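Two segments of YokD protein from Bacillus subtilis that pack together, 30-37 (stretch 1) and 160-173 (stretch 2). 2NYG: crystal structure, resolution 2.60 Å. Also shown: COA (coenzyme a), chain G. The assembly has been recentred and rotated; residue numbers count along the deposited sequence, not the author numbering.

Stretch 1 (30-37) GMTVLVHS
Stretch 2 160-173: PLGKLYIRESYVLL

The contact is a parallel pairing of two β-strands distant in sequence, with a helix packing against L34 on one face. Strand 32-37 and strand 170-173 run 29° apart, in the register V33-Y170, L34-V171, V35-L172 and H36-L173, with CA-CA distances of 4.6, 4.7, 4.8 and 5.0 Å. L34 and H36 supply the inward-facing amides of the first strand, so the hydrogen bonds form a ladder: Y170 N to T32 O (2.9 Å), L34 N to Y170 O (2.7 Å), L172 N to L34 O (2.7 Å) and H36 N to L172 O (3.0 Å), all with N-H...O angles of 153-164°. Extended backbones (V33 -137/133, L34 -89/124, L172 -127/113) alternate the side chains.

V33 (p), V35 (t), Y170 (m) and L172 (t, p) share one face, where V33 CG2 meets L172 CB at 3.6 Å. Just before the first strand, M31 (t, t, chi3 -120°) reaches over one face of the Y170 ring, its CE 4.0 Å from the centroid and 17° off the normal.

L34 (t, p), H36 (m, -73°), V171 (t) and L173 (m, t) occupy the other face. Here helix 160-166, at 135° to the first strand, brings L164 CD1 within 3.9 Å of L34 CD1, while H36 CD2 lies 3.7 Å from V171 CG1, at the imidazole edge.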

ATOM      1  N   GLY A  30     -13.655 -21.147  -8.468  1.00 36.37           N
ATOM      2  CA  GLY A  30     -14.858 -20.507  -8.979  1.00 34.78           C
ATOM      3  C   GLY A  30     -15.749 -19.862  -7.939  1.00 34.15           C
ATOM      4  O   GLY A  30     -16.778 -19.285  -8.254  1.00 35.39           O
ATOM      5  N   MET A  31     -15.343 -19.965  -6.688  1.00 34.66           N
ATOM      6  CA  MET A  31     -16.081 -19.392  -5.575  1.00 32.66           C
ATOM      7  C   MET A  31     -15.887 -17.870  -5.546  1.00 31.34           C
ATOM      8  O   MET A  31     -14.804 -17.376  -5.812  1.00 32.00           O
ATOM      9  CB  MET A  31     -15.539 -20.007  -4.288  1.00 34.42           C
ATOM     10  CG  MET A  31     -16.495 -20.095  -3.148  1.00 38.17           C
ATOM     11  SD  MET A  31     -15.726 -21.041  -1.824  1.00 43.79           S
ATOM     12  CE  MET A  31     -16.876 -22.443  -1.651  1.00 40.73           C
ATOM     13  N   THR A  32     -16.939 -17.120  -5.257  1.00 29.75           N
ATOM     14  CA  THR A  32     -16.793 -15.671  -5.153  1.00 27.85           C
ATOM     15  C   THR A  32     -16.740 -15.433  -3.663  1.00 28.18           C
ATOM     16  O   THR A  32     -17.647 -15.854  -2.947  1.00 28.06           O
ATOM     17  CB  THR A  32     -17.980 -14.917  -5.724  1.00 27.82           C
ATOM     18  OG1 THR A  32     -18.048 -15.157  -7.129  1.00 29.53           O
ATOM     19  CG2 THR A  32     -17.812 -13.426  -5.491  1.00 28.97           C
ATOM     20  N   VAL A  33     -15.690 -14.777  -3.187  1.00 27.04           N
ATOM     21  CA  VAL A  33     -15.564 -14.579  -1.754  1.00 25.54           C
ATOM     22  C   VAL A  33     -15.108 -13.200  -1.287  1.00 27.84           C
ATOM     23  O   VAL A  33     -14.145 -12.628  -1.802  1.00 29.22           O
ATOM     24  CB  VAL A  33     -14.616 -15.671  -1.160  1.00 25.02           C
ATOM     25  CG1 VAL A  33     -13.253 -15.584  -1.803  1.00 23.47           C
ATOM     26  CG2 VAL A  33     -14.520 -15.533   0.341  1.00 25.58           C
ATOM     27  N   LEU A  34     -15.823 -12.673  -0.302  1.00 28.48           N
ATOM     28  CA  LEU A  34     -15.483 -11.394   0.300  1.00 27.06           C
ATOM     29  C   LEU A  34     -14.520 -11.727   1.450  1.00 28.79           C
ATOM     30  O   LEU A  34     -14.855 -12.521   2.340  1.00 27.80           O
ATOM     31  CB  LEU A  34     -16.736 -10.710   0.848  1.00 26.88           C
ATOM     32  CG  LEU A  34     -16.584  -9.292   1.406  1.00 27.40           C
ATOM     33  CD1 LEU A  34     -16.106  -8.349   0.307  1.00 25.90           C
ATOM     34  CD2 LEU A  34     -17.918  -8.838   1.969  1.00 25.78           C
ATOM     35  N   VAL A  35     -13.336 -11.113   1.424  1.00 27.75           N
ATOM     36  CA  VAL A  35     -12.294 -11.362   2.422  1.00 27.20           C
ATOM     37  C   VAL A  35     -11.982 -10.220   3.389  1.00 28.95           C
ATOM     38  O   VAL A  35     -11.882  -9.056   3.002  1.00 30.76           O
ATOM     39  CB  VAL A  35     -10.951 -11.748   1.735  1.00 28.70           C
ATOM     40  CG1 VAL A  35      -9.960 -12.273   2.760  1.00 26.54           C
ATOM     41  CG2 VAL A  35     -11.188 -12.792   0.672  1.00 29.29           C
ATOM     42  N   HIS A  36     -11.798 -10.589   4.650  1.00 26.94           N
ATOM     43  CA  HIS A  36     -11.452  -9.673   5.720  1.00 25.89           C
ATOM     44  C   HIS A  36     -10.250 -10.347   6.368  1.00 27.41           C
ATOM     45  O   HIS A  36     -10.365 -11.394   7.003  1.00 28.15           O
ATOM     46  CB  HIS A  36     -12.618  -9.568   6.671  1.00 25.77           C
ATOM     47  CG  HIS A  36     -13.890  -9.163   6.001  1.00 25.95           C
ATOM     48  ND1 HIS A  36     -14.116  -7.880   5.553  1.00 25.27           N
ATOM     49  CD2 HIS A  36     -14.995  -9.875   5.681  1.00 24.43           C
ATOM     50  CE1 HIS A  36     -15.305  -7.820   4.987  1.00 22.88           C
ATOM     51  NE2 HIS A  36     -15.858  -9.016   5.051  1.00 25.06           N
ATOM     52  N   SER A  37      -9.087  -9.740   6.206  1.00 27.50           N
ATOM     53  CA  SER A  37      -7.865 -10.348   6.705  1.00 28.10           C
ATOM     54  C   SER A  37      -7.060  -9.620   7.761  1.00 27.92           C
ATOM     55  O   SER A  37      -7.349  -8.490   8.131  1.00 29.32           O
ATOM     56  CB  SER A  37      -6.952 -10.635   5.512  1.00 27.99           C
ATOM     57  OG  SER A  37      -6.928  -9.531   4.617  1.00 27.43           O
ATOM     58  N   PRO A 160     -21.900  -2.843  -3.951  1.00 38.34           N
ATOM     59  CA  PRO A 160     -21.449  -4.205  -4.249  1.00 37.51           C
ATOM     60  C   PRO A 160     -22.042  -5.296  -3.366  1.00 38.14           C
ATOM     61  O   PRO A 160     -22.078  -6.468  -3.762  1.00 38.74           O
ATOM     62  CB  PRO A 160     -19.940  -4.098  -4.123  1.00 37.31           C
ATOM     63  CG  PRO A 160     -19.692  -2.701  -4.608  1.00 38.61           C
ATOM     64  CD  PRO A 160     -20.759  -1.915  -3.890  1.00 36.17           C
ATOM     65  N   LEU A 161     -22.499  -4.927  -2.169  1.00 36.86           N
ATOM     66  CA  LEU A 161     -23.098  -5.903  -1.269  1.00 35.69           C
ATOM     67  C   LEU A 161     -24.385  -6.370  -1.905  1.00 35.11           C
ATOM     68  O   LEU A 161     -24.868  -7.469  -1.634  1.00 36.12           O
ATOM     69  CB  LEU A 161     -23.399  -5.296   0.093  1.00 35.94           C
ATOM     70  CG  LEU A 161     -22.192  -4.900   0.931  1.00 36.47           C
ATOM     71  CD1 LEU A 161     -22.638  -4.531   2.320  1.00 37.50           C
ATOM     72  CD2 LEU A 161     -21.227  -6.050   0.995  1.00 36.54           C
ATOM     73  N   GLY A 162     -24.948  -5.520  -2.752  1.00 34.86           N
ATOM     74  CA  GLY A 162     -26.174  -5.876  -3.433  1.00 36.57           C
ATOM     75  C   GLY A 162     -25.922  -6.940  -4.482  1.00 37.92           C
ATOM     76  O   GLY A 162     -26.819  -7.690  -4.846  1.00 38.28           O
ATOM     77  N   LYS A 163     -24.688  -7.008  -4.965  1.00 38.37           N
ATOM     78  CA  LYS A 163     -24.325  -7.974  -5.982  1.00 39.61           C
ATOM     79  C   LYS A 163     -23.771  -9.238  -5.338  1.00 39.12           C
ATOM     80  O   LYS A 163     -23.803 -10.312  -5.934  1.00 41.17           O
ATOM     81  CB  LYS A 163     -23.272  -7.385  -6.910  1.00 41.16           C
ATOM     82  CG  LYS A 163     -23.418  -5.904  -7.170  1.00 42.23           C
ATOM     83  CD  LYS A 163     -24.432  -5.593  -8.250  1.00 44.07           C
ATOM     84  CE  LYS A 163     -24.387  -4.105  -8.547  1.00 45.47           C
ATOM     85  NZ  LYS A 163     -25.275  -3.710  -9.658  1.00 47.65           N
ATOM     86  N   LEU A 164     -23.248  -9.126  -4.128  1.00 37.26           N
ATOM     87  CA  LEU A 164     -22.720 -10.306  -3.472  1.00 37.28           C
ATOM     88  C   LEU A 164     -23.865 -11.071  -2.816  1.00 37.64           C
ATOM     89  O   LEU A 164     -23.736 -12.255  -2.498  1.00 38.13           O
ATOM     90  CB  LEU A 164     -21.680  -9.918  -2.417  1.00 38.91           C
ATOM     91  CG  LEU A 164     -20.420  -9.143  -2.827  1.00 41.26           C
ATOM     92  CD1 LEU A 164     -19.410  -9.163  -1.679  1.00 40.88           C
ATOM     93  CD2 LEU A 164     -19.791  -9.783  -4.035  1.00 41.12           C
ATOM     94  N   TYR A 165     -24.990 -10.396  -2.613  1.00 38.16           N
ATOM     95  CA  TYR A 165     -26.127 -11.042  -1.985  1.00 38.64           C
ATOM     96  C   TYR A 165     -26.925 -11.900  -2.960  1.00 41.30           C
ATOM     97  O   TYR A 165     -27.344 -13.007  -2.607  1.00 39.59           O
ATOM     98  CB  TYR A 165     -27.052 -10.009  -1.340  1.00 36.60           C
ATOM     99  CG  TYR A 165     -28.305 -10.624  -0.746  1.00 34.35           C
ATOM    100  CD1 TYR A 165     -28.274 -11.290   0.490  1.00 33.15           C
ATOM    101  CD2 TYR A 165     -29.516 -10.581  -1.441  1.00 30.12           C
ATOM    102  CE1 TYR A 165     -29.414 -11.893   1.006  1.00 31.50           C
ATOM    103  CE2 TYR A 165     -30.654 -11.179  -0.928  1.00 29.30           C
ATOM    104  CZ  TYR A 165     -30.599 -11.833   0.287  1.00 32.09           C
ATOM    105  OH  TYR A 165     -31.725 -12.445   0.760  1.00 31.04           O
ATOM    106  N   ILE A 166     -27.127 -11.399  -4.179  1.00 43.29           N
ATOM    107  CA  ILE A 166     -27.897 -12.128  -5.188  1.00 45.13           C
ATOM    108  C   ILE A 166     -27.232 -13.422  -5.666  1.00 45.47           C
ATOM    109  O   ILE A 166     -27.862 -14.480  -5.686  1.00 47.22           O
ATOM    110  CB  ILE A 166     -28.196 -11.242  -6.411  1.00 46.52           C
ATOM    111  CG1 ILE A 166     -26.909 -10.592  -6.900  1.00 48.95           C
ATOM    112  CG2 ILE A 166     -29.236 -10.191  -6.063  1.00 45.99           C
ATOM    113  CD1 ILE A 166     -27.122  -9.532  -7.979  1.00 51.07           C
ATOM    114  N   ARG A 167     -25.963 -13.348  -6.046  1.00 43.89           N
ATOM    115  CA  ARG A 167     -25.267 -14.538  -6.509  1.00 42.76           C
ATOM    116  C   ARG A 167     -24.411 -15.172  -5.416  1.00 41.87           C
ATOM    117  O   ARG A 167     -23.690 -14.494  -4.686  1.00 39.59           O
ATOM    118  CB  ARG A 167     -24.416 -14.205  -7.724  1.00 41.06           C
ATOM    119  N   GLU A 168     -24.505 -16.489  -5.313  1.00 41.71           N
ATOM    120  CA  GLU A 168     -23.765 -17.259  -4.324  1.00 43.29           C
ATOM    121  C   GLU A 168     -22.398 -16.642  -4.024  1.00 43.09           C
ATOM    122  O   GLU A 168     -21.533 -16.579  -4.896  1.00 44.32           O
ATOM    123  CB  GLU A 168     -23.600 -18.699  -4.824  1.00 45.39           C
ATOM    124  CG  GLU A 168     -23.144 -19.698  -3.772  1.00 50.93           C
ATOM    125  CD  GLU A 168     -23.119 -21.125  -4.301  1.00 53.76           C
ATOM    126  OE1 GLU A 168     -24.177 -21.602  -4.757  1.00 56.38           O
ATOM    127  OE2 GLU A 168     -22.047 -21.770  -4.261  1.00 54.15           O
ATOM    128  N   SER A 169     -22.221 -16.180  -2.785  1.00 41.35           N
ATOM    129  CA  SER A 169     -20.970 -15.569  -2.327  1.00 39.15           C
ATOM    130  C   SER A 169     -20.622 -16.050  -0.940  1.00 37.95           C
ATOM    131  O   SER A 169     -21.497 -16.417  -0.166  1.00 40.80           O
ATOM    132  CB  SER A 169     -21.097 -14.054  -2.253  1.00 38.60           C
ATOM    133  OG  SER A 169     -21.165 -13.484  -3.540  1.00 41.41           O
ATOM    134  N   TYR A 170     -19.345 -16.043  -0.603  1.00 34.96           N
ATOM    135  CA  TYR A 170     -18.968 -16.449   0.735  1.00 34.22           C
ATOM    136  C   TYR A 170     -18.146 -15.361   1.373  1.00 32.82           C
ATOM    137  O   TYR A 170     -17.560 -14.528   0.683  1.00 33.32           O
ATOM    138  CB  TYR A 170     -18.163 -17.752   0.718  1.00 36.81           C
ATOM    139  CG  TYR A 170     -18.949 -18.950   0.241  1.00 39.97           C
ATOM    140  CD1 TYR A 170     -19.232 -19.124  -1.110  1.00 42.72           C
ATOM    141  CD2 TYR A 170     -19.447 -19.884   1.144  1.00 40.99           C
ATOM    142  CE1 TYR A 170     -19.996 -20.200  -1.553  1.00 44.49           C
ATOM    143  CE2 TYR A 170     -20.214 -20.969   0.715  1.00 43.02           C
ATOM    144  CZ  TYR A 170     -20.481 -21.126  -0.638  1.00 44.11           C
ATOM    145  OH  TYR A 170     -21.176 -22.228  -1.082  1.00 43.08           O
ATOM    146  N   VAL A 171     -18.128 -15.353   2.697  1.00 29.86           N
ATOM    147  CA  VAL A 171     -17.328 -14.396   3.436  1.00 27.70           C
ATOM    148  C   VAL A 171     -16.167 -15.211   3.999  1.00 28.01           C
ATOM    149  O   VAL A 171     -16.337 -16.362   4.379  1.00 27.68           O
ATOM    150  CB  VAL A 171     -18.117 -13.754   4.604  1.00 25.39           C
ATOM    151  CG1 VAL A 171     -17.218 -12.795   5.373  1.00 24.75           C
ATOM    152  CG2 VAL A 171     -19.310 -13.013   4.079  1.00 19.34           C
ATOM    153  N   LEU A 172     -14.976 -14.637   4.009  1.00 29.29           N
ATOM    154  CA  LEU A 172     -13.828 -15.340   4.551  1.00 29.76           C
ATOM    155  C   LEU A 172     -13.171 -14.446   5.581  1.00 31.26           C
ATOM    156  O   LEU A 172     -12.656 -13.384   5.253  1.00 32.63           O
ATOM    157  CB  LEU A 172     -12.810 -15.679   3.458  1.00 28.14           C
ATOM    158  CG  LEU A 172     -11.447 -16.147   3.989  1.00 28.92           C
ATOM    159  CD1 LEU A 172     -11.632 -17.389   4.827  1.00 27.35           C
ATOM    160  CD2 LEU A 172     -10.490 -16.418   2.853  1.00 25.45           C
ATOM    161  N   LEU A 173     -13.218 -14.859   6.836  1.00 30.45           N
ATOM    162  CA  LEU A 173     -12.584 -14.089   7.876  1.00 30.97           C
ATOM    163  C   LEU A 173     -11.263 -14.807   8.073  1.00 32.13           C
ATOM    164  O   LEU A 173     -11.204 -15.901   8.629  1.00 33.94           O
ATOM    165  CB  LEU A 173     -13.427 -14.100   9.156  1.00 30.75           C
ATOM    166  CG  LEU A 173     -14.831 -13.505   9.023  1.00 31.35           C
ATOM    167  CD1 LEU A 173     -15.567 -13.618  10.337  1.00 32.06           C
ATOM    168  CD2 LEU A 173     -14.740 -12.069   8.601  1.00 30.02           C
TER
HETATM  169  N1A COA G 301       3.838 -12.468   7.933  1.00 54.22           N
HETATM  170  C2A COA G 301       2.997 -12.130   9.001  1.00 51.57           C
HETATM  171  N3A COA G 301       2.902 -10.808   9.384  1.00 50.57           N
HETATM  172  C4A COA G 301       3.624  -9.832   8.731  1.00 51.38           C
HETATM  173  C5A COA G 301       4.476 -10.126   7.649  1.00 53.01           C
HETATM  174  C6A COA G 301       4.587 -11.469   7.252  1.00 53.88           C
HETATM  175  N6A COA G 301       5.377 -11.812   6.243  1.00 53.62           N
HETATM  176  N7A COA G 301       5.043  -8.961   7.217  1.00 52.73           N
HETATM  177  C8A COA G 301       4.561  -7.952   8.001  1.00 52.16           C
HETATM  178  N9A COA G 301       3.674  -8.507   8.946  1.00 52.08           N
HETATM  179  C1B COA G 301       2.900  -7.852  10.028  1.00 53.43           C
HETATM  180  C2B COA G 301       3.349  -6.432  10.475  1.00 55.92           C
HETATM  181  O2B COA G 301       4.580  -6.403  11.230  1.00 52.43           O
HETATM  182  C3B COA G 301       2.154  -5.959  11.283  1.00 57.72           C
HETATM  183  O3B COA G 301       2.409  -6.483  12.622  1.00 64.29           O
HETATM  184  P3B COA G 301       2.338  -5.614  14.004  1.00 68.04           P
HETATM  185  O7A COA G 301       1.910  -4.157  13.701  1.00 68.68           O
HETATM  186  O8A COA G 301       3.714  -5.527  14.622  1.00 68.49           O
HETATM  187  O9A COA G 301       1.387  -6.303  14.950  1.00 66.83           O
HETATM  188  C4B COA G 301       0.933  -6.622  10.589  1.00 55.95           C
HETATM  189  O4B COA G 301       1.477  -7.735   9.844  1.00 55.01           O
HETATM  190  C5B COA G 301       0.159  -5.686   9.600  1.00 51.41           C
HETATM  191  O5B COA G 301      -0.937  -6.482   9.058  1.00 48.30           O
HETATM  192  P1A COA G 301      -2.405  -5.883   9.008  1.00 44.27           P
HETATM  193  O1A COA G 301      -3.370  -6.878   8.449  1.00 46.02           O
HETATM  194  O2A COA G 301      -2.418  -4.584   8.191  1.00 46.50           O
HETATM  195  O3A COA G 301      -2.657  -5.533  10.496  1.00 48.96           O
HETATM  196  P2A COA G 301      -3.033  -6.561  11.670  1.00 50.55           P
HETATM  197  O4A COA G 301      -1.979  -6.467  12.715  1.00 52.13           O
HETATM  198  O5A COA G 301      -3.165  -8.007  11.201  1.00 51.41           O
HETATM  199  O6A COA G 301      -4.477  -5.930  12.078  1.00 53.90           O
HETATM  200  CBP COA G 301      -6.799  -5.678  11.090  1.00 54.49           C
HETATM  201  CCP COA G 301      -5.705  -6.582  11.732  1.00 55.10           C
HETATM  202  CDP COA G 301      -6.594  -4.197  11.496  1.00 51.86           C
HETATM  203  CEP COA G 301      -6.700  -5.886   9.562  1.00 54.17           C
HETATM  204  CAP COA G 301      -8.181  -6.057  11.722  1.00 53.93           C
HETATM  205  OAP COA G 301      -7.931  -7.069  12.724  1.00 54.11           O
HETATM  206  C9P COA G 301      -9.241  -6.600  10.732  1.00 54.29           C
HETATM  207  O9P COA G 301      -9.681  -7.864  10.988  1.00 60.05           O
HETATM  208  N8P COA G 301      -9.736  -5.950   9.647  1.00 53.64           N
HETATM  209  C7P COA G 301     -10.605  -6.628   8.658  1.00 50.86           C
HETATM  210  C6P COA G 301     -10.317  -6.378   7.171  1.00 53.75           C